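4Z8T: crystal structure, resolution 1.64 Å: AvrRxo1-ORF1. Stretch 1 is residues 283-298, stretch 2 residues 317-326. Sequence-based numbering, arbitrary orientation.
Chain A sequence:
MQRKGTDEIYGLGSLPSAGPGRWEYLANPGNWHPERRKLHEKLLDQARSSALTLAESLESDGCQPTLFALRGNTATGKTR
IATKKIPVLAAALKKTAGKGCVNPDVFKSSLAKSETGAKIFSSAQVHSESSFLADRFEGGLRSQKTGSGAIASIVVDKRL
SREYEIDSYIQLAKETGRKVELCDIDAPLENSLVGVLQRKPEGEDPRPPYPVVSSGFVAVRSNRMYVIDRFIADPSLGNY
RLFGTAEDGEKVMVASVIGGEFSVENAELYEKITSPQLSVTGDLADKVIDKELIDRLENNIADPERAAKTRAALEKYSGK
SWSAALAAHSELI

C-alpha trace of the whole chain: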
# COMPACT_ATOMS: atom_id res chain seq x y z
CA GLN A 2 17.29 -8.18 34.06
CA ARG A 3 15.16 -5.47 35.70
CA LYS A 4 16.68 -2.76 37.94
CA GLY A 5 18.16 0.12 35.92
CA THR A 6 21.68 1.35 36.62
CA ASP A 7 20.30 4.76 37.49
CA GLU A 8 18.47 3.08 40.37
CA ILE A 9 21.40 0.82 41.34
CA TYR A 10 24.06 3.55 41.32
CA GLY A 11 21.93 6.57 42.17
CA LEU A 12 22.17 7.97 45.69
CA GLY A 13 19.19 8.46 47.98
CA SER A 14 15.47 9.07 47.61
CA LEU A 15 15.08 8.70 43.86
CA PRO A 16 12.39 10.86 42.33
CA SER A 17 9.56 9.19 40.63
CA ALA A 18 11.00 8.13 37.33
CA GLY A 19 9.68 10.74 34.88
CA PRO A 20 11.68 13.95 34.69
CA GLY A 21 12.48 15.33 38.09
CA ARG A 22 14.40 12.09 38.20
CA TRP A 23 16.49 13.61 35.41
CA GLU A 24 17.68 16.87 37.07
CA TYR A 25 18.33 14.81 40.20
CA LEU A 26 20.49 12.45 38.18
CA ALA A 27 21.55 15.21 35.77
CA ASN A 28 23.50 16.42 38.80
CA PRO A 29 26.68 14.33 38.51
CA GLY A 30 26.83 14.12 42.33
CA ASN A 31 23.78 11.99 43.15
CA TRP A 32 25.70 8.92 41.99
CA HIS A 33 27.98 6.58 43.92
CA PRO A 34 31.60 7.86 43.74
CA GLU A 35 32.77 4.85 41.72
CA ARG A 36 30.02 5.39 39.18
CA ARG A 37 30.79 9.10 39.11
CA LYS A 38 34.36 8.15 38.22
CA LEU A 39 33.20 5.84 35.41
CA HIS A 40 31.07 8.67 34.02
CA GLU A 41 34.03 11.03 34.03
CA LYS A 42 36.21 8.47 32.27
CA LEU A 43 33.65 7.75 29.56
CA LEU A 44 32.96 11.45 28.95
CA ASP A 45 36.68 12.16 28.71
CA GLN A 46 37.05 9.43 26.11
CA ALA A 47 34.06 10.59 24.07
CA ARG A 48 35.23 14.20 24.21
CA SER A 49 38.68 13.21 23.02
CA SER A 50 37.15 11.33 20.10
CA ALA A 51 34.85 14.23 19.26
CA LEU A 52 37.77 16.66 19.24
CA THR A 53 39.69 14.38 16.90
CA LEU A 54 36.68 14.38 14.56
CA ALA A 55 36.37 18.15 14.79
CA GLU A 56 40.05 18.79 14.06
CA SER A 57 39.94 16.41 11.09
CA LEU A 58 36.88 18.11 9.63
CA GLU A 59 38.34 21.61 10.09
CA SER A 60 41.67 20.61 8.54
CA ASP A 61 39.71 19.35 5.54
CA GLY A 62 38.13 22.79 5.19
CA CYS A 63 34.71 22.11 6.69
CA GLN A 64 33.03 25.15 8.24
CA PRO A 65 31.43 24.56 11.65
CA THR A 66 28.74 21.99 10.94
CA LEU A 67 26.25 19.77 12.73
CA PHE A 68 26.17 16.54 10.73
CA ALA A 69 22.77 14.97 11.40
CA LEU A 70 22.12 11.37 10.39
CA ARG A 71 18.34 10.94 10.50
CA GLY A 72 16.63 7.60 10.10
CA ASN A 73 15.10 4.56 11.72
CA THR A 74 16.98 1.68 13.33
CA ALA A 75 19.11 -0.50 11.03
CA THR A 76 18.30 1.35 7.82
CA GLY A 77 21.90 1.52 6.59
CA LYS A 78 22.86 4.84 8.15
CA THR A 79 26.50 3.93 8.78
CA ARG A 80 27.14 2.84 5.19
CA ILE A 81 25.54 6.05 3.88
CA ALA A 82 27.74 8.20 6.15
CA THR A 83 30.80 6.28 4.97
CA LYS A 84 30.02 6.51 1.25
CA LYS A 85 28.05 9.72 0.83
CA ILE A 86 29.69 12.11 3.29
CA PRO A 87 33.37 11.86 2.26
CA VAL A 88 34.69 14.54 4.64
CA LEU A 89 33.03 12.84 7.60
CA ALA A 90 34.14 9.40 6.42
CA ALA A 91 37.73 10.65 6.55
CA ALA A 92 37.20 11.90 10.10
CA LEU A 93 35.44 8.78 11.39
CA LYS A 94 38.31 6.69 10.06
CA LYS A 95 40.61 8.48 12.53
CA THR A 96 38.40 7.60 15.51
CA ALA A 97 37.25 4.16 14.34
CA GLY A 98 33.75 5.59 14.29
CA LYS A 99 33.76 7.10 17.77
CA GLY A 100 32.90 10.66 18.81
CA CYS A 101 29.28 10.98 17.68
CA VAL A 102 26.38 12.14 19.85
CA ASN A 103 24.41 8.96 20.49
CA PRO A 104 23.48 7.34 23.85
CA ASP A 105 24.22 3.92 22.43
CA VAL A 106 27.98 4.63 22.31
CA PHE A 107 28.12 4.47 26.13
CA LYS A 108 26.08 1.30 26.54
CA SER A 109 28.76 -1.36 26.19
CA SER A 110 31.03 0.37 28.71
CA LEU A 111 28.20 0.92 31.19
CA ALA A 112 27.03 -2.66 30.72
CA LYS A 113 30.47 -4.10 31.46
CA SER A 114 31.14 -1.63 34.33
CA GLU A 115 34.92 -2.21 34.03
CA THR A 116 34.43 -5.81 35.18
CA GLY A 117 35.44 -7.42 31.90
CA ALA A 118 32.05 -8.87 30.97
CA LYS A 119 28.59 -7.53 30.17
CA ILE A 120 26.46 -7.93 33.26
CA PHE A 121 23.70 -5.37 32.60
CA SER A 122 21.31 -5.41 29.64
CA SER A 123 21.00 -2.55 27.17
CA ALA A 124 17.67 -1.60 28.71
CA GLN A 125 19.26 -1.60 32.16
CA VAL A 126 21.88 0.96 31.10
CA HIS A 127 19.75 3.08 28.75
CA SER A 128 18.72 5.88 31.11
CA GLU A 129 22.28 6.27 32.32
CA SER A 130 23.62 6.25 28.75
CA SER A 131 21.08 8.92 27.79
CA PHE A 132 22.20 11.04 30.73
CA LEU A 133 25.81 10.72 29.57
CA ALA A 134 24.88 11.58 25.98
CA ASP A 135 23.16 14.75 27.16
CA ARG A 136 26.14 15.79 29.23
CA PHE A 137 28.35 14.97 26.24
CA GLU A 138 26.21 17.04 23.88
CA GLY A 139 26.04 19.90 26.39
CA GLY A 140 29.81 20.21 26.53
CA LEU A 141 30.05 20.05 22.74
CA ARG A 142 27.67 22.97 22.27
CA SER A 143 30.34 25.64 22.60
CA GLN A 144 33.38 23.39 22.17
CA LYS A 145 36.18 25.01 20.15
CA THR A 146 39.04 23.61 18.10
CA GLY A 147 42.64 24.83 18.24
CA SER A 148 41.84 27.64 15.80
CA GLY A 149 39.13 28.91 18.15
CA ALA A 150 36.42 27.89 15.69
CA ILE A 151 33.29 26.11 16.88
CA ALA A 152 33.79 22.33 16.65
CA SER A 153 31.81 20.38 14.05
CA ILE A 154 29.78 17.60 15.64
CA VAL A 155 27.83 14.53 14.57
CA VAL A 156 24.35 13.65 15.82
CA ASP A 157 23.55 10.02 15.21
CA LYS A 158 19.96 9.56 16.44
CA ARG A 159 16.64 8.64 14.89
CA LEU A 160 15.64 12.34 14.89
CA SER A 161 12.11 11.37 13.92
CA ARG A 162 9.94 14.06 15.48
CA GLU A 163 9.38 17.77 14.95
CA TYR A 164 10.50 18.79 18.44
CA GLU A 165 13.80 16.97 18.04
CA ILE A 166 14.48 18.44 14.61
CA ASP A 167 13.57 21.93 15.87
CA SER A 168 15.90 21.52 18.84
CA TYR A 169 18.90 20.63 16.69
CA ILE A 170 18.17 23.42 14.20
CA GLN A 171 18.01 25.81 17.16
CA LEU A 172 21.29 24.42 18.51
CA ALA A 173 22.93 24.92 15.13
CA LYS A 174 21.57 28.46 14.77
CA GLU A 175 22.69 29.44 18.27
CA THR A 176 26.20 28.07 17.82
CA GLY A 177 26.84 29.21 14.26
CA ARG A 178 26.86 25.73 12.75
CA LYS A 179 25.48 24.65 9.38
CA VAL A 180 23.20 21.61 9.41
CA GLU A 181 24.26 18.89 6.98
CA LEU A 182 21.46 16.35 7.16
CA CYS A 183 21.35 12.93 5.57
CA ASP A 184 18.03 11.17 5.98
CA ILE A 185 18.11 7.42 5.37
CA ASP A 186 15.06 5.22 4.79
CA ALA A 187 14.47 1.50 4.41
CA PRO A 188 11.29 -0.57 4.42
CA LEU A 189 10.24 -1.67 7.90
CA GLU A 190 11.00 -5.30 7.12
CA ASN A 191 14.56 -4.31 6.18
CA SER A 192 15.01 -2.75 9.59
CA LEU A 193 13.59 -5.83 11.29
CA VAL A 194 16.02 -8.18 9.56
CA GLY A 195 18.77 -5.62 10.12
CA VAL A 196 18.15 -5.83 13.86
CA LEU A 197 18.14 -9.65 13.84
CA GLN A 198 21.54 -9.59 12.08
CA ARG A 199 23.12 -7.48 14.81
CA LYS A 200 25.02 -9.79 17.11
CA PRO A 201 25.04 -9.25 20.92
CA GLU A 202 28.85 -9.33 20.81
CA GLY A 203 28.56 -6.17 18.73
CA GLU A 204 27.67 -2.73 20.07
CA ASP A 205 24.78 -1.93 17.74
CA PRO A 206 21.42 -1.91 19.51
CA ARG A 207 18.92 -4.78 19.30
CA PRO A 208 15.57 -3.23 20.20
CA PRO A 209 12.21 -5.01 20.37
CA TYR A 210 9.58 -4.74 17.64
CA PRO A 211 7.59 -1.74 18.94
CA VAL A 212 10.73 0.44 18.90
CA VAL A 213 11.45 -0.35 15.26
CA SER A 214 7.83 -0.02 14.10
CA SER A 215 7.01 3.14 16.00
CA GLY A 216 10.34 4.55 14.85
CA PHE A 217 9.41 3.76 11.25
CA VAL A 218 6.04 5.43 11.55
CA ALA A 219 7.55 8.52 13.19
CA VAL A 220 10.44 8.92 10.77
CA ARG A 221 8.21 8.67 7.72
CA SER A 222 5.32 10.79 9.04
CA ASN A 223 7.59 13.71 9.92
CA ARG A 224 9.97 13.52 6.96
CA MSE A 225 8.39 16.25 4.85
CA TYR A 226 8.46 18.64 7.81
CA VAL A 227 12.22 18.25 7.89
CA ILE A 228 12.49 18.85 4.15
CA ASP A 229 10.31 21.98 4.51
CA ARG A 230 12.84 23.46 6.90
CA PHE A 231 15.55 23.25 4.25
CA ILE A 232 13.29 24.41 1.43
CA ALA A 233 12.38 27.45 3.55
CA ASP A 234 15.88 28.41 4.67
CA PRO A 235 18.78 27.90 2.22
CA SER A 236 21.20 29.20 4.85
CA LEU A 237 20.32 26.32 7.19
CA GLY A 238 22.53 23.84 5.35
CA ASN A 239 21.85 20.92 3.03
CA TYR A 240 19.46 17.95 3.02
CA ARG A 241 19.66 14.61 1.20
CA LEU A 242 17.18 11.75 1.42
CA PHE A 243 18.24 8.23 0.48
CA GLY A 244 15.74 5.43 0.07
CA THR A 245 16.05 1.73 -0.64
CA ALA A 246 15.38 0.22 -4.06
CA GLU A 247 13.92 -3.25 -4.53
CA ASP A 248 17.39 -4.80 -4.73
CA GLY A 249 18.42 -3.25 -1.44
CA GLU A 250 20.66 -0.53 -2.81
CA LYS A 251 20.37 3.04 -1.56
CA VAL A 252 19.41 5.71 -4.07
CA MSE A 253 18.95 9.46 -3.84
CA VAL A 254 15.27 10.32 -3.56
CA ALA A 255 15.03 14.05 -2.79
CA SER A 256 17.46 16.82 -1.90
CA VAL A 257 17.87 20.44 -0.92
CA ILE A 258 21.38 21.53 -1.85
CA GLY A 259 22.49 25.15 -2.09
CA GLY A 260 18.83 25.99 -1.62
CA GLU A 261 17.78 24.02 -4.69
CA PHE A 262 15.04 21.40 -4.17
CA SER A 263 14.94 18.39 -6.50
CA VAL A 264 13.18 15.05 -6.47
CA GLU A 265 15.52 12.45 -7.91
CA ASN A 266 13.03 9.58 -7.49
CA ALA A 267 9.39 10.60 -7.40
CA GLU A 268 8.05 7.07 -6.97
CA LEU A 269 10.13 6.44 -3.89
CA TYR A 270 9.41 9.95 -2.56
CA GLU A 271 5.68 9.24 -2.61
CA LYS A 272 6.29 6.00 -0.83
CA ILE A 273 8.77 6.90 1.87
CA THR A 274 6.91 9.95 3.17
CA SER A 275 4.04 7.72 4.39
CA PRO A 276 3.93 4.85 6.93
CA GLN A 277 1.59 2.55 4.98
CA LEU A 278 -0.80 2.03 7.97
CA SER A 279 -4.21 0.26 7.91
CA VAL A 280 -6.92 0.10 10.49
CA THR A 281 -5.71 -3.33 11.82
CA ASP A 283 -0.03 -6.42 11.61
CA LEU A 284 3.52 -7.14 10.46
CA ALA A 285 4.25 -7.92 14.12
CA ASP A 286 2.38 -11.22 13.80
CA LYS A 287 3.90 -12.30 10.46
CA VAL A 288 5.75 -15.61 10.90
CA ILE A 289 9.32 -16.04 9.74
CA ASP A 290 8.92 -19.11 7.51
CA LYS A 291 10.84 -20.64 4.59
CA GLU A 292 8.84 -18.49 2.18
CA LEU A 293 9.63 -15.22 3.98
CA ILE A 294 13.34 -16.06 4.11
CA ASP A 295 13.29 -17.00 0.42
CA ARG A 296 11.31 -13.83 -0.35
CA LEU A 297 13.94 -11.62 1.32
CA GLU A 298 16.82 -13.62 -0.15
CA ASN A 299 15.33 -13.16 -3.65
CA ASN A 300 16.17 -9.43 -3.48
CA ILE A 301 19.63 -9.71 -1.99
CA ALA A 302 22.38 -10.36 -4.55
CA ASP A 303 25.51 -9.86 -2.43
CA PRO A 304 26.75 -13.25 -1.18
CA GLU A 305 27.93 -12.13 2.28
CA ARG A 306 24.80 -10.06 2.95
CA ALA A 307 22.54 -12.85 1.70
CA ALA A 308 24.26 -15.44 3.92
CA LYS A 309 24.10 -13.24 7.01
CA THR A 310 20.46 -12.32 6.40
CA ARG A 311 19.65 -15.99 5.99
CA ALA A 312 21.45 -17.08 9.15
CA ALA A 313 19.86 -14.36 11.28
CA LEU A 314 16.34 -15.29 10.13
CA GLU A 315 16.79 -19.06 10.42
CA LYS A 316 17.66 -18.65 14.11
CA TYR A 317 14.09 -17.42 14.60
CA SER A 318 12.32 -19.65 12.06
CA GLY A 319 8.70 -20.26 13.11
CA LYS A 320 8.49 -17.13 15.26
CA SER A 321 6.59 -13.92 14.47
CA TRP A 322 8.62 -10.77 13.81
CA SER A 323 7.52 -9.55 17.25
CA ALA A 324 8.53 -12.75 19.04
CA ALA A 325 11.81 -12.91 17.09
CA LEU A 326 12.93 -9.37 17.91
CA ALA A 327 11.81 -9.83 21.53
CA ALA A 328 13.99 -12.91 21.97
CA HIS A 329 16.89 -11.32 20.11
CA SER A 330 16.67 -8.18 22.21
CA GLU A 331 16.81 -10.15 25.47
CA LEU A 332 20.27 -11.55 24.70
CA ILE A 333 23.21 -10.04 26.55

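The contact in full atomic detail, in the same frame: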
# COMPACT_ATOMS: atom_id res chain seq x y z
N ASP A 283 -1.11 -6.79 10.69
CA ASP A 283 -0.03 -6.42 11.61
C ASP A 283 1.24 -7.21 11.30
O ASP A 283 1.30 -8.42 11.53
CB ASP A 283 -0.46 -6.66 13.06
CG ASP A 283 0.43 -5.94 14.05
OD1 ASP A 283 1.44 -5.35 13.63
OD2 ASP A 283 0.11 -5.97 15.26
N LEU A 284 2.25 -6.51 10.79
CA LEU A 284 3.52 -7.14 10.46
C LEU A 284 4.15 -7.81 11.69
O LEU A 284 4.98 -8.71 11.56
CB LEU A 284 4.49 -6.12 9.87
CG LEU A 284 5.76 -6.68 9.22
CD1 LEU A 284 5.40 -7.49 7.98
CD2 LEU A 284 6.72 -5.56 8.87
N ALA A 285 3.73 -7.37 12.87
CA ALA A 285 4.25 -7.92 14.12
C ALA A 285 3.96 -9.41 14.23
O ALA A 285 4.75 -10.17 14.81
CB ALA A 285 3.67 -7.18 15.30
N ASP A 286 2.82 -9.83 13.67
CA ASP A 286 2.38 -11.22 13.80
C ASP A 286 2.82 -12.13 12.64
O ASP A 286 2.64 -13.35 12.70
CB ASP A 286 0.86 -11.29 13.97
CG ASP A 286 0.38 -10.61 15.24
OD1 ASP A 286 1.09 -10.69 16.27
OD2 ASP A 286 -0.71 -10.00 15.22
N LYS A 287 3.40 -11.54 11.60
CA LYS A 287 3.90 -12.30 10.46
C LYS A 287 4.97 -13.31 10.90
O LYS A 287 5.94 -12.95 11.59
CB LYS A 287 4.47 -11.35 9.40
CG LYS A 287 5.04 -12.04 8.19
CD LYS A 287 3.97 -12.84 7.47
CE LYS A 287 4.53 -13.62 6.29
NZ LYS A 287 5.46 -14.71 6.71
N VAL A 288 4.81 -14.57 10.49
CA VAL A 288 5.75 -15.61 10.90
C VAL A 288 6.93 -15.74 9.96
O VAL A 288 6.77 -15.79 8.73
CB VAL A 288 5.03 -16.97 11.05
CG1 VAL A 288 6.05 -18.10 11.20
CG2 VAL A 288 4.10 -16.93 12.24
N ILE A 289 8.13 -15.79 10.53
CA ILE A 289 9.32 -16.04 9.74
C ILE A 289 9.34 -17.50 9.30
O ILE A 289 9.70 -18.38 10.09
CB ILE A 289 10.58 -15.72 10.55
CG1 ILE A 289 10.58 -14.25 10.97
CG2 ILE A 289 11.84 -16.04 9.75
CD1 ILE A 289 11.67 -13.92 11.99
N ASP A 290 8.93 -17.75 8.06
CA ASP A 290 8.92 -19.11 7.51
C ASP A 290 9.87 -19.23 6.32
O ASP A 290 10.53 -18.26 5.95
CB ASP A 290 7.50 -19.56 7.13
CG ASP A 290 6.82 -18.64 6.11
OD1 ASP A 290 7.47 -17.77 5.51
OD2 ASP A 290 5.59 -18.81 5.89
N LYS A 291 9.95 -20.43 5.74
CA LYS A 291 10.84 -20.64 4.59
C LYS A 291 10.54 -19.64 3.48
O LYS A 291 11.45 -19.10 2.85
CB LYS A 291 10.69 -22.07 4.04
CG LYS A 291 11.60 -22.37 2.85
CD LYS A 291 11.15 -23.62 2.10
CE LYS A 291 12.14 -24.02 1.01
NZ LYS A 291 12.32 -23.00 -0.05
N GLU A 292 9.25 -19.39 3.25
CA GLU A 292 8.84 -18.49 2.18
C GLU A 292 9.37 -17.08 2.41
O GLU A 292 9.96 -16.49 1.51
CB GLU A 292 7.32 -18.48 2.05
CG GLU A 292 6.77 -17.39 1.13
CD GLU A 292 7.59 -17.21 -0.14
OE1 GLU A 292 7.96 -18.22 -0.79
OE2 GLU A 292 7.86 -16.04 -0.48
N LEU A 293 9.17 -16.57 3.62
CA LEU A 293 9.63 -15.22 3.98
C LEU A 293 11.14 -15.11 3.78
O LEU A 293 11.62 -14.13 3.20
CB LEU A 293 9.23 -14.87 5.42
CG LEU A 293 9.59 -13.49 5.98
CD1 LEU A 293 8.55 -13.02 6.98
CD2 LEU A 293 10.96 -13.48 6.66
N ILE A 294 11.89 -16.09 4.27
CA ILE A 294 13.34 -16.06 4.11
C ILE A 294 13.72 -16.09 2.63
O ILE A 294 14.54 -15.30 2.19
CB ILE A 294 14.02 -17.21 4.89
CG1 ILE A 294 13.69 -17.08 6.39
CG2 ILE A 294 15.51 -17.18 4.68
CD1 ILE A 294 14.15 -18.26 7.24
N ASP A 295 13.08 -16.97 1.86
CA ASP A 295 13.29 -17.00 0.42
C ASP A 295 12.89 -15.68 -0.24
O ASP A 295 13.55 -15.23 -1.17
CB ASP A 295 12.51 -18.14 -0.22
CG ASP A 295 13.05 -19.51 0.15
OD1 ASP A 295 14.16 -19.57 0.73
OD2 ASP A 295 12.35 -20.51 -0.13
N ARG A 296 11.79 -15.09 0.22
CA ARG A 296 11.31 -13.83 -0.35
C ARG A 296 12.33 -12.72 -0.16
O ARG A 296 12.62 -11.97 -1.09
CB ARG A 296 9.97 -13.41 0.26
CG ARG A 296 9.49 -12.04 -0.21
CD ARG A 296 8.07 -11.74 0.21
NE ARG A 296 7.86 -11.84 1.65
CZ ARG A 296 8.10 -10.86 2.52
NH1 ARG A 296 8.58 -9.70 2.10
NH2 ARG A 296 7.87 -11.04 3.81
N LEU A 297 12.90 -12.62 1.05
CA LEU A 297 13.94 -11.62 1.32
C LEU A 297 15.24 -11.94 0.60
O LEU A 297 15.91 -11.04 0.09
CB LEU A 297 14.17 -11.47 2.82
CG LEU A 297 12.99 -10.88 3.59
CD1 LEU A 297 13.28 -10.77 5.07
CD2 LEU A 297 12.62 -9.52 3.03
N GLU A 298 15.61 -13.22 0.55
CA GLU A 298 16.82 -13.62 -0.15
C GLU A 298 16.74 -13.32 -1.65
O GLU A 298 17.76 -13.06 -2.28
CB GLU A 298 17.10 -15.11 0.08
CG GLU A 298 17.50 -15.45 1.50
CD GLU A 298 18.95 -15.13 1.79
OE1 GLU A 298 19.83 -15.78 1.18
OE2 GLU A 298 19.21 -14.25 2.64
N TYR A 317 15.41 -17.71 14.08
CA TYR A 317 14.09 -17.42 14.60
C TYR A 317 12.98 -17.97 13.70
O TYR A 317 11.85 -17.48 13.71
CB TYR A 317 13.94 -15.91 14.83
CG TYR A 317 14.95 -15.41 15.84
CD1 TYR A 317 14.72 -15.58 17.20
CD2 TYR A 317 16.14 -14.82 15.44
CE1 TYR A 317 15.64 -15.15 18.13
CE2 TYR A 317 17.07 -14.39 16.37
CZ TYR A 317 16.81 -14.56 17.72
OH TYR A 317 17.72 -14.15 18.65
N SER A 318 13.30 -19.01 12.93
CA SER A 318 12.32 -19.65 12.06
C SER A 318 11.12 -20.12 12.89
O SER A 318 11.30 -20.69 13.97
CB SER A 318 12.96 -20.82 11.32
OG SER A 318 12.25 -21.11 10.13
N GLY A 319 9.91 -19.87 12.40
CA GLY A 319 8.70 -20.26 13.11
C GLY A 319 8.15 -19.23 14.09
O GLY A 319 7.03 -19.39 14.59
N LYS A 320 8.93 -18.19 14.37
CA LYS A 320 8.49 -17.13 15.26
C LYS A 320 7.97 -15.93 14.47
O LYS A 320 8.38 -15.71 13.32
CB LYS A 320 9.65 -16.71 16.18
CG LYS A 320 10.12 -17.81 17.13
CD LYS A 320 11.10 -17.27 18.18
CE LYS A 320 11.39 -18.30 19.28
NZ LYS A 320 12.01 -19.55 18.74
N SER A 321 7.07 -15.16 15.08
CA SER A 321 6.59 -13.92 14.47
C SER A 321 7.71 -12.90 14.52
O SER A 321 8.64 -13.05 15.32
CB SER A 321 5.38 -13.37 15.21
OG SER A 321 5.71 -12.95 16.53
N TRP A 322 7.63 -11.85 13.71
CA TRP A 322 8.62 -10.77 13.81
C TRP A 322 8.70 -10.25 15.25
O TRP A 322 9.78 -9.99 15.76
CB TRP A 322 8.26 -9.60 12.90
CG TRP A 322 8.61 -9.74 11.45
CD1 TRP A 322 7.74 -9.68 10.39
CD2 TRP A 322 9.91 -9.90 10.88
NE1 TRP A 322 8.42 -9.80 9.21
CE2 TRP A 322 9.75 -9.94 9.48
CE3 TRP A 322 11.19 -10.01 11.42
CZ2 TRP A 322 10.83 -10.10 8.61
CZ3 TRP A 322 12.26 -10.17 10.56
CH2 TRP A 322 12.08 -10.21 9.17
N SER A 323 7.55 -10.08 15.90
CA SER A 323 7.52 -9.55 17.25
C SER A 323 8.22 -10.48 18.23
O SER A 323 9.07 -10.05 19.01
CB SER A 323 6.08 -9.31 17.70
OG SER A 323 6.05 -8.77 19.00
N ALA A 324 7.89 -11.76 18.17
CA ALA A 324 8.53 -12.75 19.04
C ALA A 324 10.04 -12.87 18.78
O ALA A 324 10.85 -13.00 19.72
CB ALA A 324 7.86 -14.10 18.88
N ALA A 325 10.41 -12.82 17.50
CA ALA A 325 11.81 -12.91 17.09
C ALA A 325 12.63 -11.74 17.64
O ALA A 325 13.67 -11.93 18.26
CB ALA A 325 11.91 -12.96 15.58
N LEU A 326 12.17 -10.51 17.40
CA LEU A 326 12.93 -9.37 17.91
C LEU A 326 12.94 -9.32 19.44
O LEU A 326 13.90 -8.84 20.04
CB LEU A 326 12.40 -8.04 17.34
CG LEU A 326 13.13 -7.57 16.08
CD1 LEU A 326 12.72 -8.37 14.85
CD2 LEU A 326 12.87 -6.08 15.86
O HOH W 1 3.38 -12.74 17.80

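The contact is built first from backbone. Four main-chain hydrogen bonds join the stretches, and they run in antiparallel order: as stretch 1 advances from Ala-285 to Ile-289, its partners step back from Ser-323 to Gly-319. Ser-323 N donates to Ala-285 O at 3.0 Å and Trp-322 N donates to Lys-287 O at 2.9 Å. Then Ile-289 both gives and receives, its N reaching Lys-320 O at 2.8 Å and its O taking Gly-319 N at 2.8 Å, both nearly straight. Between these bonds Val-288 and Ser-321 form a single beta bridge, with their CA atoms 4.0 Å apart. So close an approach also brings CA-H groups onto carbonyls: Ser-321 CA lies 3.1 Å from Lys-287 O, and Ser-318 CA lies 3.5 Å from Ile-289 O.

Two of the four donors belong to the first turn of the helix that begins at Trp-322. Amides there have no preceding helical carbonyl to bond to, so the carbonyls of Ala-285 and Lys-287 supply what the helix itself cannot. Ser-321 completes the arrangement as N-cap, its OG accepting from Ala-324 N at 3.0 Å. Stretch 1 starts its own helix by the same rule, Asp-290 OD1 accepting from Leu-293 N at 2.8 Å. One cap, Ser-321, is itself a bridge partner, and the other, Asp-290, comes two residues after Val-288, so both stretches pass from the pairing into helix within a few residues.

The turn that feeds the pairing is a type II turn from Tyr-317 to Lys-320, closed by Lys-320 N to Tyr-317 O at 3.1 Å. Gly-319 holds its third position with a positive phi of 89°; a CB there would be jammed against the preceding carbonyl oxygen, so the backbone itself calls for glycine.

The apolar contact gathers around Trp-322, whose CB points toward stretch 1. Ile-289 CG1 lies over one face of the indole. At the ring's edge, near its plane, are Leu-297 CD1, 4.3 Å from Trp-322 CH2, and the carbonyl of Leu-284, whose O is 3.2 Å from Trp-322 CD1. Leu-293 CD2 approaches obliquely, 3.9 Å from Trp-322 CZ2. The ring is thus packed by residues from both the helix of stretch 1 and the segment before it. The indole NE1 finds its hydrogen bond elsewhere in the structure.

Ile-289 is the second hub. Beyond its two backbone bonds, its CD1 packs 3.7 Å from Ala-325 CB and 4.1 Å from Tyr-317 CB, linking the turn to the helix. At the other end of the pairing, Ala-285 CB meets Ser-323 CB at 4.0 Å.

Charged side chains contribute little across the contact. Lys-287 folds back within its own stretch, NZ donating to Val-288 O at 2.6 Å. One water lies 2.7 Å from Ser-321 OG and makes a weak bond to Asp-286 OD1 at 3.4 Å. The rule is economical: backbone sets the register, and Trp-322 and Ile-289 have the most area covered by the other stretch, 136 and 110 Å².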